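Side-chain contacts in maltose-binding protein MalE1 (Thermotoga maritima, PDB 6DTU), which binds maltotetraose and probably captures maltose-type sugars outside the cell membrane for transport, as other bacterial solute-binding proteins do: residues A112-K117 with V319-S324; A232-K237 with G298-P303; E290-I295 with P303-V308. One frame throughout, in Å; residues are numbered along the deposited sequence. Where two conformers were deposited one is given.

Contact 1: A112-K117 with V319-S324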
ATOM      1  N   ALA A 112       0.878  -0.097  -9.843  1.00 15.13           N
ATOM      2  CA  ALA A 112       1.231   0.148 -11.232  1.00 14.79           C
ATOM      3  C   ALA A 112       0.689  -1.002 -12.067  1.00 14.01           C
ATOM      4  O   ALA A 112       0.125  -1.972 -11.544  1.00 14.74           O
ATOM      5  CB  ALA A 112       2.752   0.267 -11.414  1.00 15.18           C
ATOM      6  N   LEU A 113       0.830  -0.893 -13.382  1.00 13.30           N
ATOM      7  CA  LEU A 113       0.504  -2.022 -14.239  1.00 13.60           C
ATOM      8  C   LEU A 113       1.670  -2.997 -14.202  1.00 15.05           C
ATOM      9  O   LEU A 113       2.806  -2.636 -14.519  1.00 16.03           O
ATOM     10  CB  LEU A 113       0.251  -1.573 -15.671  1.00 14.71           C
ATOM     11  CG  LEU A 113      -0.174  -2.639 -16.666  1.00 17.34           C
ATOM     12  CD1 LEU A 113      -1.614  -3.023 -16.428  1.00 18.34           C
ATOM     13  CD2 LEU A 113       0.011  -2.057 -18.067  1.00 18.73           C
ATOM     14  N   ILE A 114       1.400  -4.218 -13.754  1.00 13.38           N
ATOM     15  CA  ILE A 114       2.353  -5.314 -13.814  1.00 16.07           C
ATOM     16  C   ILE A 114       1.842  -6.262 -14.882  1.00 14.49           C
ATOM     17  O   ILE A 114       0.668  -6.644 -14.867  1.00 14.63           O
ATOM     18  CB  ILE A 114       2.467  -6.038 -12.464  1.00 13.59           C
ATOM     19  CG1 ILE A 114       2.856  -5.043 -11.378  1.00 14.90           C
ATOM     20  CG2 ILE A 114       3.519  -7.159 -12.554  1.00 14.89           C
ATOM     21  CD1 ILE A 114       2.823  -5.659 -10.019  1.00 16.22           C
ATOM     22  N   TYR A 115       2.690  -6.601 -15.840  1.00 15.84           N
ATOM     23  CA  TYR A 115       2.210  -7.376 -16.973  1.00 16.40           C
ATOM     24  C   TYR A 115       3.140  -8.541 -17.290  1.00 15.17           C
ATOM     25  O   TYR A 115       4.353  -8.472 -17.074  1.00 16.76           O
ATOM     26  CB  TYR A 115       1.975  -6.475 -18.207  1.00 16.06           C
ATOM     27  CG  TYR A 115       3.241  -5.773 -18.686  1.00 17.34           C
ATOM     28  CD1 TYR A 115       3.963  -6.277 -19.764  1.00 19.83           C
ATOM     29  CD2 TYR A 115       3.730  -4.635 -18.036  1.00 16.92           C
ATOM     30  CE1 TYR A 115       5.126  -5.655 -20.200  1.00 20.74           C
ATOM     31  CE2 TYR A 115       4.892  -3.993 -18.471  1.00 20.96           C
ATOM     32  CZ  TYR A 115       5.586  -4.517 -19.562  1.00 21.29           C
ATOM     33  OH  TYR A 115       6.751  -3.913 -20.009  1.00 24.95           O
ATOM     34  N   ASN A 116       2.547  -9.643 -17.753  1.00 16.23           N
ATOM     35  CA  ASN A 116       3.285 -10.851 -18.120  1.00 16.50           C
ATOM     36  C   ASN A 116       3.690 -10.756 -19.591  1.00 15.56           C
ATOM     37  O   ASN A 116       2.831 -10.772 -20.479  1.00 15.75           O
ATOM     38  CB  ASN A 116       2.410 -12.080 -17.867  1.00 16.25           C
ATOM     39  CG  ASN A 116       3.141 -13.395 -18.094  1.00 13.88           C
ATOM     40  OD1 ASN A 116       4.049 -13.485 -18.912  1.00 16.04           O
ATOM     41  ND2 ASN A 116       2.733 -14.423 -17.362  1.00 16.00           N
ATOM     42  N   LYS A 117       5.002 -10.691 -19.846  1.00 16.74           N
ATOM     43  CA  LYS A 117       5.489 -10.446 -21.200  1.00 17.80           C
ATOM     44  C   LYS A 117       5.219 -11.610 -22.139  1.00 16.87           C
ATOM     45  O   LYS A 117       5.275 -11.429 -23.361  1.00 17.97           O
ATOM     46  CB  LYS A 117       6.979 -10.108 -21.184  1.00 16.83           C
ATOM     47  CG  LYS A 117       7.302  -8.759 -20.536  1.00 18.99           C
ATOM     48  CD  LYS A 117       8.805  -8.529 -20.441  1.00 19.77           C
ATOM     49  CE  LYS A 117       9.125  -7.193 -19.774  1.00 23.03           C
ATOM     50  NZ  LYS A 117      10.597  -7.021 -19.558  1.00 27.71           N
ATOM     51  N   VAL A 319      12.394   1.689 -11.544  1.00 20.95           N
ATOM     52  CA  VAL A 319      12.060   2.737 -12.501  1.00 19.83           C
ATOM     53  C   VAL A 319      10.563   2.745 -12.802  1.00 18.50           C
ATOM     54  O   VAL A 319       9.927   3.806 -12.815  1.00 19.27           O
ATOM     55  CB  VAL A 319      12.930   2.596 -13.762  1.00 19.68           C
ATOM     56  CG1 VAL A 319      12.467   3.547 -14.873  1.00 20.15           C
ATOM     57  CG2 VAL A 319      14.375   2.868 -13.396  1.00 19.65           C
ATOM     58  N   GLY A 320       9.971   1.564 -12.993  1.00 18.03           N
ATOM     59  CA  GLY A 320       8.550   1.498 -13.323  1.00 17.85           C
ATOM     60  C   GLY A 320       7.645   1.985 -12.200  1.00 19.66           C
ATOM     61  O   GLY A 320       6.699   2.750 -12.430  1.00 17.19           O
ATOM     62  N   PHE A 321       7.903   1.532 -10.971  1.00 18.06           N
ATOM     63  CA  PHE A 321       7.064   1.981  -9.869  1.00 15.40           C
ATOM     64  C   PHE A 321       7.266   3.464  -9.572  1.00 17.04           C
ATOM     65  O   PHE A 321       6.313   4.141  -9.180  1.00 16.31           O
ATOM     66  CB  PHE A 321       7.293   1.111  -8.619  1.00 17.27           C
ATOM     67  CG  PHE A 321       6.687  -0.272  -8.729  1.00 15.57           C
ATOM     68  CD1 PHE A 321       5.312  -0.452  -8.765  1.00 14.45           C
ATOM     69  CD2 PHE A 321       7.501  -1.387  -8.831  1.00 15.73           C
ATOM     70  CE1 PHE A 321       4.762  -1.718  -8.889  1.00 15.83           C
ATOM     71  CE2 PHE A 321       6.951  -2.654  -8.962  1.00 17.80           C
ATOM     72  CZ  PHE A 321       5.589  -2.810  -8.992  1.00 15.43           C
ATOM     73  N   THR A 322       8.487   3.975  -9.758  1.00 18.00           N
ATOM     74  CA  THR A 322       8.742   5.400  -9.578  1.00 15.75           C
ATOM     75  C   THR A 322       7.946   6.225 -10.584  1.00 17.49           C
ATOM     76  O   THR A 322       7.344   7.239 -10.219  1.00 17.86           O
ATOM     77  CB  THR A 322      10.252   5.646  -9.693  1.00 21.00           C
ATOM     78  OG1 THR A 322      10.923   4.949  -8.636  1.00 20.92           O
ATOM     79  CG2 THR A 322      10.595   7.109  -9.577  1.00 17.77           C
ATOM     80  N   LEU A 323       7.913   5.795 -11.848  1.00 18.23           N
ATOM     81  CA  LEU A 323       7.086   6.471 -12.845  0.54 18.38           C
ATOM     82  C   LEU A 323       5.621   6.499 -12.427  1.00 15.38           C
ATOM     83  O   LEU A 323       4.926   7.499 -12.626  1.00 21.04           O
ATOM     84  CB  LEU A 323       7.230   5.780 -14.202  0.54 20.77           C
ATOM     85  CG  LEU A 323       8.530   6.013 -14.978  0.54 21.91           C
ATOM     86  CD1 LEU A 323       8.503   5.245 -16.290  0.54 20.49           C
ATOM     87  CD2 LEU A 323       8.769   7.502 -15.220  0.54 25.12           C
ATOM     88  N   SER A 324       5.124   5.395 -11.866  1.00 18.30           N
ATOM     89  CA  SER A 324       3.729   5.356 -11.443  1.00 17.43           C
ATOM     90  C   SER A 324       3.505   6.273 -10.250  1.00 19.76           C
ATOM     91  O   SER A 324       2.538   7.051 -10.229  1.00 20.34           O
ATOM     92  CB  SER A 324       3.306   3.910 -11.132  1.00 17.16           C
ATOM     93  OG  SER A 324       1.921   3.835 -10.812  1.00 17.05           O
TER

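Contact 2: A232-K237 with G298-P303. With GLC (alpha-D-glucopyranose), chain C.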
ATOM      1  N   ALA A 232       4.468  -7.253  -4.489  1.00 13.63           N
ATOM      2  CA  ALA A 232       4.061  -8.504  -5.112  1.00 14.52           C
ATOM      3  C   ALA A 232       5.112  -9.107  -6.037  1.00 13.25           C
ATOM      4  O   ALA A 232       4.983 -10.280  -6.404  1.00 14.39           O
ATOM      5  CB  ALA A 232       2.752  -8.291  -5.876  1.00 13.77           C
ATOM      6  N   ILE A 233       6.167  -8.360  -6.359  1.00 15.27           N
ATOM      7  CA  ILE A 233       7.056  -8.672  -7.468  1.00 15.43           C
ATOM      8  C   ILE A 233       7.991  -9.832  -7.157  1.00 17.93           C
ATOM      9  O   ILE A 233       8.260 -10.675  -8.025  1.00 14.81           O
ATOM     10  CB  ILE A 233       7.823  -7.398  -7.832  1.00 17.90           C
ATOM     11  CG1 ILE A 233       6.900  -6.429  -8.570  1.00 18.92           C
ATOM     12  CG2 ILE A 233       9.126  -7.726  -8.554  1.00 22.36           C
ATOM     13  CD1 ILE A 233       6.339  -6.979  -9.807  1.00 21.90           C
ATOM     14  N   LYS A 234       8.548  -9.881  -5.943  1.00 15.18           N
ATOM     15  CA  LYS A 234       9.500 -10.945  -5.635  1.00 14.51           C
ATOM     16  C   LYS A 234       8.862 -12.311  -5.795  1.00 16.50           C
ATOM     17  O   LYS A 234       9.463 -13.226  -6.359  1.00 15.06           O
ATOM     18  CB  LYS A 234      10.053 -10.794  -4.221  1.00 17.75           C
ATOM     19  CG  LYS A 234      11.136 -11.828  -3.927  1.00 17.68           C
ATOM     20  CD  LYS A 234      11.745 -11.657  -2.553  1.00 17.90           C
ATOM     21  CE  LYS A 234      13.036 -12.463  -2.407  1.00 22.59           C
ATOM     22  NZ  LYS A 234      12.861 -13.916  -2.696  1.00 25.01           N
ATOM     23  N   ALA A 235       7.615 -12.457  -5.351  1.00 15.04           N
ATOM     24  CA  ALA A 235       6.944 -13.745  -5.508  1.00 15.46           C
ATOM     25  C   ALA A 235       6.737 -14.078  -6.980  1.00 14.13           C
ATOM     26  O   ALA A 235       6.853 -15.245  -7.386  1.00 15.41           O
ATOM     27  CB  ALA A 235       5.613 -13.740  -4.747  1.00 16.02           C
ATOM     28  N   TYR A 236       6.447 -13.074  -7.810  1.00 13.23           N
ATOM     29  CA  TYR A 236       6.274 -13.348  -9.234  1.00 13.85           C
ATOM     30  C   TYR A 236       7.596 -13.758  -9.873  1.00 17.17           C
ATOM     31  O   TYR A 236       7.641 -14.667 -10.715  1.00 14.94           O
ATOM     32  CB  TYR A 236       5.677 -12.135  -9.962  1.00 16.09           C
ATOM     33  CG  TYR A 236       4.362 -11.616  -9.446  1.00 13.29           C
ATOM     34  CD1 TYR A 236       3.467 -12.431  -8.748  1.00 13.71           C
ATOM     35  CD2 TYR A 236       4.017 -10.294  -9.652  1.00 12.21           C
ATOM     36  CE1 TYR A 236       2.259 -11.919  -8.276  1.00 14.81           C
ATOM     37  CE2 TYR A 236       2.809  -9.774  -9.196  1.00 13.15           C
ATOM     38  CZ  TYR A 236       1.941 -10.597  -8.507  1.00 11.64           C
ATOM     39  OH  TYR A 236       0.756 -10.065  -8.029  1.00 13.23           O
ATOM     40  N   LYS A 237       8.679 -13.108  -9.471  1.00 15.63           N
ATOM     41  CA  LYS A 237       9.989 -13.429 -10.019  1.00 16.00           C
ATOM     42  C   LYS A 237      10.411 -14.838  -9.612  1.00 17.73           C
ATOM     43  O   LYS A 237      10.844 -15.632 -10.456  1.00 17.23           O
ATOM     44  CB  LYS A 237      10.980 -12.372  -9.519  1.00 16.44           C
ATOM     45  CG  LYS A 237      12.378 -12.438 -10.118  1.00 19.03           C
ATOM     46  CD  LYS A 237      13.291 -11.499  -9.349  1.00 22.08           C
ATOM     47  CE  LYS A 237      13.813 -10.381 -10.225  1.00 31.23           C
ATOM     48  NZ  LYS A 237      14.845 -10.877 -11.183  1.00 39.15           N
ATOM     49  N   GLY A 298      15.131  -8.338   0.293  1.00 13.02           N
ATOM     50  CA  GLY A 298      14.120  -9.280   0.736  1.00 12.91           C
ATOM     51  C   GLY A 298      12.696  -8.869   0.435  1.00 16.32           C
ATOM     52  O   GLY A 298      11.824  -9.737   0.345  1.00 17.60           O
ATOM     53  N   ASP A 299      12.455  -7.573   0.244  1.00 15.62           N
ATOM     54  CA  ASP A 299      11.102  -7.037   0.078  1.00 13.95           C
ATOM     55  C   ASP A 299      11.230  -5.797  -0.798  1.00 13.49           C
ATOM     56  O   ASP A 299      11.189  -4.663  -0.296  1.00 15.11           O
ATOM     57  CB  ASP A 299      10.513  -6.689   1.455  1.00 15.70           C
ATOM     58  CG  ASP A 299       9.147  -6.047   1.389  1.00 14.01           C
ATOM     59  OD1 ASP A 299       8.520  -6.057   0.314  1.00 15.99           O
ATOM     60  OD2 ASP A 299       8.688  -5.534   2.442  1.00 14.62           O
ATOM     61  N   PRO A 300      11.385  -5.964  -2.105  1.00 14.60           N
ATOM     62  CA  PRO A 300      11.804  -4.834  -2.959  1.00 13.82           C
ATOM     63  C   PRO A 300      10.685  -3.861  -3.304  1.00 14.55           C
ATOM     64  O   PRO A 300       9.792  -4.158  -4.108  1.00 16.46           O
ATOM     65  CB  PRO A 300      12.381  -5.525  -4.204  1.00 16.15           C
ATOM     66  CG  PRO A 300      11.661  -6.822  -4.281  1.00 16.56           C
ATOM     67  CD  PRO A 300      11.423  -7.251  -2.848  1.00 15.29           C
ATOM     68  N   ARG A 301      10.761  -2.666  -2.711  1.00 14.14           N
ATOM     69  CA  ARG A 301       9.868  -1.550  -3.034  1.00 12.58           C
ATOM     70  C   ARG A 301      10.723  -0.346  -3.460  1.00 17.60           C
ATOM     71  O   ARG A 301      11.672  -0.533  -4.235  1.00 17.27           O
ATOM     72  CB  ARG A 301       8.909  -1.274  -1.861  1.00 14.18           C
ATOM     73  CG  ARG A 301       8.242  -2.565  -1.389  1.00 13.56           C
ATOM     74  CD  ARG A 301       7.232  -2.385  -0.274  1.00 11.84           C
ATOM     75  NE  ARG A 301       6.930  -3.666   0.378  1.00 12.48           N
ATOM     76  CZ  ARG A 301       5.800  -3.961   1.013  1.00 13.10           C
ATOM     77  NH1 ARG A 301       4.779  -3.085   1.075  1.00 13.03           N
ATOM     78  NH2 ARG A 301       5.705  -5.155   1.603  1.00 12.72           N
ATOM     79  N   LEU A 302      10.439   0.873  -2.971  1.00 16.00           N
ATOM     80  CA  LEU A 302      11.232   2.053  -3.337  1.00 15.19           C
ATOM     81  C   LEU A 302      11.923   2.571  -2.074  1.00 15.53           C
ATOM     82  O   LEU A 302      11.292   3.279  -1.279  1.00 15.06           O
ATOM     83  CB  LEU A 302      10.335   3.140  -3.957  1.00 13.99           C
ATOM     84  CG  LEU A 302       9.534   2.750  -5.211  1.00 17.80           C
ATOM     85  CD1 LEU A 302       8.600   3.853  -5.678  1.00 15.08           C
ATOM     86  CD2 LEU A 302      10.436   2.347  -6.339  1.00 16.27           C
ATOM     87  N   PRO A 303      13.212   2.268  -1.847  1.00 15.14           N
ATOM     88  CA  PRO A 303      13.823   2.551  -0.532  1.00 13.29           C
ATOM     89  C   PRO A 303      13.733   4.002  -0.080  1.00 15.09           C
ATOM     90  O   PRO A 303      13.925   4.927  -0.865  1.00 16.55           O
ATOM     91  CB  PRO A 303      15.274   2.089  -0.706  1.00 14.71           C
ATOM     92  CG  PRO A 303      15.147   0.941  -1.709  1.00 12.70           C
ATOM     93  CD  PRO A 303      14.071   1.405  -2.678  1.00 14.62           C
TER
HETATM   94  C1  GLC C   1       1.346  -7.468   1.744  1.00 18.36           C
HETATM   95  C2  GLC C   1       2.110  -6.204   1.738  1.00 12.38           C
HETATM   96  C3  GLC C   1       1.247  -5.035   1.984  1.00 14.23           C
HETATM   97  C4  GLC C   1       0.143  -4.962   0.987  1.00 12.37           C
HETATM   98  C5  GLC C   1      -0.736  -6.239   1.067  1.00 13.32           C
HETATM   99  C6  GLC C   1      -1.677  -6.347   0.037  1.00 17.14           C
HETATM  100  O1  GLC C   1       0.834  -7.710   3.015  1.00 21.14           O
HETATM  101  O2  GLC C   1       3.132  -6.320   2.779  1.00 15.09           O
HETATM  102  O3  GLC C   1       2.114  -3.847   1.895  1.00 13.99           O
HETATM  103  O4  GLC C   1      -0.691  -3.804   1.263  1.00 13.10           O
HETATM  104  O5  GLC C   1       0.235  -7.404   0.814  1.00 15.94           O
HETATM  105  O6  GLC C   1      -2.514  -7.478   0.298  1.00 20.13           O

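Contact 3: E290-I295 with P303-V308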
ATOM      1  N   GLU A 290      23.345  -0.907   5.245  1.00 14.55           N
ATOM      2  CA  GLU A 290      23.341  -2.307   4.834  1.00 14.87           C
ATOM      3  C   GLU A 290      22.022  -2.980   5.181  1.00 14.10           C
ATOM      4  O   GLU A 290      21.475  -3.743   4.379  1.00 14.92           O
ATOM      5  CB  GLU A 290      24.489  -3.052   5.495  1.00 16.03           C
ATOM      6  CG  GLU A 290      25.785  -2.933   4.746  1.00 19.73           C
ATOM      7  CD  GLU A 290      26.732  -4.031   5.147  1.00 21.13           C
ATOM      8  OE1 GLU A 290      26.398  -5.211   4.896  1.00 18.58           O
ATOM      9  OE2 GLU A 290      27.774  -3.715   5.757  1.00 19.20           O
ATOM     10  N   THR A 291      21.496  -2.711   6.375  0.85 14.45           N
ATOM     11  CA  THR A 291      20.278  -3.398   6.777  0.85 13.28           C
ATOM     12  C   THR A 291      19.106  -2.977   5.923  0.85 14.68           C
ATOM     13  O   THR A 291      18.289  -3.816   5.538  0.85 12.32           O
ATOM     14  CB  THR A 291      19.958  -3.127   8.233  0.85 12.24           C
ATOM     15  OG1 THR A 291      21.156  -3.275   8.985  0.85 13.52           O
ATOM     16  CG2 THR A 291      18.934  -4.138   8.694  0.85 13.96           C
ATOM     17  N   MET A 292      19.028  -1.678   5.592  1.00 11.98           N
ATOM     18  CA  MET A 292      17.941  -1.192   4.748  1.00 12.07           C
ATOM     19  C   MET A 292      18.042  -1.768   3.343  1.00 12.96           C
ATOM     20  O   MET A 292      17.018  -2.059   2.709  1.00 13.43           O
ATOM     21  CB  MET A 292      17.948   0.338   4.753  1.00 13.20           C
ATOM     22  CG  MET A 292      17.334   0.916   6.004  1.00 13.46           C
ATOM     23  SD  MET A 292      15.547   0.770   5.895  1.00 14.01           S
ATOM     24  CE  MET A 292      14.997   1.325   7.524  1.00 14.16           C
ATOM     25  N   TYR A 293      19.264  -1.976   2.857  1.00 13.74           N
ATOM     26  CA  TYR A 293      19.432  -2.581   1.545  1.00 13.69           C
ATOM     27  C   TYR A 293      19.060  -4.059   1.575  1.00 11.26           C
ATOM     28  O   TYR A 293      18.400  -4.550   0.651  1.00 13.40           O
ATOM     29  CB  TYR A 293      20.856  -2.313   1.054  1.00 12.99           C
ATOM     30  CG  TYR A 293      21.191  -2.803  -0.331  1.00 15.23           C
ATOM     31  CD1 TYR A 293      20.344  -2.550  -1.388  1.00 13.95           C
ATOM     32  CD2 TYR A 293      22.419  -3.401  -0.596  1.00 14.08           C
ATOM     33  CE1 TYR A 293      20.662  -2.970  -2.687  1.00 16.79           C
ATOM     34  CE2 TYR A 293      22.750  -3.814  -1.878  1.00 16.93           C
ATOM     35  CZ  TYR A 293      21.877  -3.595  -2.912  1.00 18.55           C
ATOM     36  OH  TYR A 293      22.213  -3.996  -4.177  1.00 18.69           O
ATOM     37  N   ARG A 294      19.429  -4.765   2.652  1.00 14.57           N
ATOM     38  CA  ARG A 294      19.019  -6.153   2.818  1.00 12.81           C
ATOM     39  C   ARG A 294      17.504  -6.280   2.894  1.00 13.34           C
ATOM     40  O   ARG A 294      16.940  -7.236   2.359  1.00 14.02           O
ATOM     41  CB  ARG A 294      19.689  -6.774   4.036  1.00 14.88           C
ATOM     42  CG  ARG A 294      21.156  -6.949   3.817  1.00 13.02           C
ATOM     43  CD  ARG A 294      21.839  -7.403   5.083  1.00 14.65           C
ATOM     44  NE  ARG A 294      21.329  -8.690   5.489  1.00 16.49           N
ATOM     45  CZ  ARG A 294      21.536  -9.239   6.678  1.00 16.89           C
ATOM     46  NH1 ARG A 294      22.252  -8.610   7.591  1.00 18.49           N
ATOM     47  NH2 ARG A 294      21.002 -10.423   6.948  1.00 19.46           N
ATOM     48  N   ILE A 295      16.832  -5.330   3.558  1.00 12.23           N
ATOM     49  CA  ILE A 295      15.370  -5.310   3.569  1.00 12.87           C
ATOM     50  C   ILE A 295      14.822  -5.135   2.159  1.00 13.47           C
ATOM     51  O   ILE A 295      13.897  -5.848   1.749  1.00 13.88           O
ATOM     52  CB  ILE A 295      14.824  -4.258   4.561  1.00 11.24           C
ATOM     53  CG1 ILE A 295      15.080  -4.709   6.007  1.00 13.74           C
ATOM     54  CG2 ILE A 295      13.314  -4.036   4.350  1.00 13.26           C
ATOM     55  CD1 ILE A 295      14.820  -3.627   7.014  1.00 16.49           C
ATOM     56  N   PRO A 303      13.212   2.268  -1.847  1.00 15.14           N
ATOM     57  CA  PRO A 303      13.823   2.551  -0.532  1.00 13.29           C
ATOM     58  C   PRO A 303      13.733   4.002  -0.080  1.00 15.09           C
ATOM     59  O   PRO A 303      13.925   4.927  -0.865  1.00 16.55           O
ATOM     60  CB  PRO A 303      15.274   2.089  -0.706  1.00 14.71           C
ATOM     61  CG  PRO A 303      15.147   0.941  -1.709  1.00 12.70           C
ATOM     62  CD  PRO A 303      14.071   1.405  -2.678  1.00 14.62           C
ATOM     63  N   SER A 304      13.421   4.184   1.209  1.00 15.74           N
ATOM     64  CA  SER A 304      13.322   5.509   1.819  1.00 13.57           C
ATOM     65  C   SER A 304      14.639   6.051   2.335  1.00 16.10           C
ATOM     66  O   SER A 304      14.740   7.261   2.568  1.00 12.71           O
ATOM     67  CB  SER A 304      12.272   5.530   2.932  1.00 13.64           C
ATOM     68  OG  SER A 304      10.976   5.334   2.398  1.00 16.12           O
ATOM     69  N   ARG A 305      15.648   5.207   2.514  1.00 13.40           N
ATOM     70  CA  ARG A 305      16.948   5.696   2.931  1.00 15.01           C
ATOM     71  C   ARG A 305      17.651   6.094   1.638  1.00 15.61           C
ATOM     72  O   ARG A 305      17.721   5.300   0.698  1.00 16.28           O
ATOM     73  CB  ARG A 305      17.709   4.567   3.631  1.00 17.37           C
ATOM     74  CG  ARG A 305      19.059   5.032   4.148  1.00 15.99           C
ATOM     75  CD  ARG A 305      19.800   4.079   5.054  1.00 15.65           C
ATOM     76  NE  ARG A 305      21.163   4.559   5.022  1.00 15.17           N
ATOM     77  CZ  ARG A 305      21.889   4.931   6.066  1.00 13.89           C
ATOM     78  NH1 ARG A 305      21.418   4.851   7.309  1.00 13.82           N
ATOM     79  NH2 ARG A 305      23.102   5.390   5.841  1.00 17.52           N
ATOM     80  N   LYS A 306      18.131   7.344   1.585  1.00 15.92           N
ATOM     81  CA  LYS A 306      18.571   7.929   0.315  1.00 13.37           C
ATOM     82  C   LYS A 306      19.714   7.134  -0.319  1.00 15.29           C
ATOM     83  O   LYS A 306      19.694   6.849  -1.525  1.00 15.73           O
ATOM     84  CB  LYS A 306      18.980   9.388   0.545  1.00 16.58           C
ATOM     85  CG  LYS A 306      19.560  10.128  -0.662  1.00 20.78           C
ATOM     86  CD  LYS A 306      20.027  11.551  -0.279  1.00 17.11           C
ATOM     87  CE  LYS A 306      21.340  11.488   0.492  1.00 20.55           C
ATOM     88  NZ  LYS A 306      21.594  12.733   1.230  1.00 22.16           N
ATOM     89  N   ASP A 307      20.698   6.740   0.482  1.00 16.34           N
ATOM     90  CA  ASP A 307      21.837   6.025  -0.073  1.00 14.53           C
ATOM     91  C   ASP A 307      21.513   4.597  -0.505  1.00 18.63           C
ATOM     92  O   ASP A 307      22.333   3.972  -1.193  1.00 19.13           O
ATOM     93  CB  ASP A 307      23.092   6.134   0.808  1.00 15.27           C
ATOM     94  CG  ASP A 307      22.909   5.620   2.222  1.00 17.70           C
ATOM     95  OD1 ASP A 307      21.950   4.862   2.475  1.00 19.63           O
ATOM     96  OD2 ASP A 307      23.773   5.957   3.079  1.00 16.20           O
ATOM     97  N   VAL A 308      20.402   4.038  -0.040  1.00 15.78           N
ATOM     98  CA  VAL A 308      19.933   2.751  -0.521  1.00 15.99           C
ATOM     99  C   VAL A 308      19.156   2.917  -1.824  1.00 17.92           C
ATOM    100  O   VAL A 308      19.332   2.134  -2.768  1.00 15.49           O
ATOM    101  CB  VAL A 308      19.126   2.047   0.585  1.00 14.88           C
ATOM    102  CG1 VAL A 308      18.519   0.758   0.035  1.00 14.64           C
ATOM    103  CG2 VAL A 308      20.055   1.786   1.788  1.00 14.86           C
TER

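Contact 1: A112-K117 with V319-S324
Ala-112 meets both Phe-321 and Ser-324, the side chains of 319-324 that reach the strand. Its CB lies 3.7 Å from Ser-324 CB and is equally close to the OG, while CD1 of the Phe-321 ring stands 3.8 Å from the same methyl. That approach to the ring is oblique, and CD1 and CE1 share it almost equally. Ser-324 carries its OG anti to the backbone N (chi1 -176°), which places the oxygen beside Ala-112; its hydrogen bond, however, goes to the carbonyl O of Ile-111, so the buried hydroxyl is satisfied just ahead of the strand. At Ile-114 the contact is thinner. CG1 is anti to the carbonyl carbon (chi1 -57°) and carries CD1 to within 4.1 Å of Phe-321 CZ, at the ring edge, near its plane. No hydrogen bond joins the two segments, and all four touching residues are buried. The segment axes approach to 8.6 Å and run at 148°, closer to antiparallel than to crossed. The helix thus packs against the four-stranded sheet of a periplasmic binding protein fold, where strand 112-116 is bonded between strands 223-228 and 243-246; Phe-321 also packs on Val-245 and Pro-230 and on Leu-302 of strand 302-303, so the helix bridges this sheet and the eight-stranded one.

Contact 2: A232-K237 with G298-P303
The guanidinium of Arg-301 is held at its edge, by an acid along one side and by a glucose unit of the bound maltotetraose beyond its two terminal nitrogens. Asp-299 OD1 lies in the guanidinium plane and accepts from two nitrogens: from NE at 2.9 Å, with an N-H...O angle of 163°, and from NH2 at 3.2 Å. The NE bond arrives on the syn side but well out of the carboxylate plane, whereas the NH2 bond uses the syn lone pair. NH1 donates to O3 of the glucose at 2.9 Å and NH2 to its O2 at 3.1 Å, so two N-H groups read neighbouring hydroxyl positions. Glu-109, which forms a salt bridge with NH1, and Asp-299 probably hold the guanidinium in place, and Tyr-106 OH in turn bonds Asp-299 OD2. With an alanine here in place of Arg-301, O2 and O3 of the glucose would probably lose these two donors, and Asp-299 and Glu-109 their common counter-charge. The other flat group, the Tyr-236 ring, has Ala-232 O 3.2 Å above one face, over its centre. Across the segments the meeting is slight, with no hydrogen bond: one carbon-carbon contact, Lys-234 CB to Pro-300 CD at 4.0 Å, and one carbon-oxygen contact, Lys-234 CD to Gly-298 O at 3.5 Å. The lysine chain turns at its last torsion (chi4 -56°), and NZ pairs with Asp-238. Helix 233-238 thus rests on the C-terminal end of helix 289-298 and the loop after it, with Ile-233 and Leu-302 leaning on helix 316-326 and strand 302-303 bonded antiparallel to strand 100-109.

Contact 3: E290-I295 with P303-V308
Two helices joined by a short strand, 289-298 and 306-312, pack beside the eight-stranded sheet of the periplasmic binding protein fold, and Val-308 of the second wedges against Met-292 and Tyr-293 of the first. The two valine methyls divide the work. CG1, anti to the backbone N (chi1 175°), lies 3.8 Å from Tyr-293 CA and 4.0 Å from its CB, meeting the ring only obliquely; CG2 reaches Met-292 CB at 3.9 Å. Val-308 and Tyr-293 also supply the nearest CA pair, 5.7 Å apart. Arg-305, at the N-cap position of helix 306-312, adds its aliphatic part: CD comes to 4.1 Å from Met-292 CG, the two chains crossing at about a right angle. Met-292 then bends at chi2, and the side chain also packs on Ile-104 and Tyr-106 of strand 100-109. At the charged end of Arg-305, NH1 bonds Asp-83 and the carbonyl of Ala-287. Asp-307 is gripped side-on by the other two nitrogens, NE to OD1 at 2.7 Å (165°) and NH2 to OD2 at 2.9 Å (164°).

Contacts 1 and 3 are buried and join mainly through carbon-carbon contacts, whereas contact 2 is a slighter meeting at the surface. Contacts 1 and 2 touch directly: Phe-321 CE2 lies 3.8 Å from Ile-233 CG1, which ties helix 316-326 to helix 233-238. Contacts 2 and 3 share Pro-303 and the run from helix 289-298 through strand 302-303 to helix 306-312. Contacts 1 and 3 stay about 8 Å apart at their nearest atoms. Contacts 2 and 3 each hold an arginine-aspartate salt bridge within one segment, but the places differ: one arginine also binds the sugar, while the other stands at the start of helix 306-312.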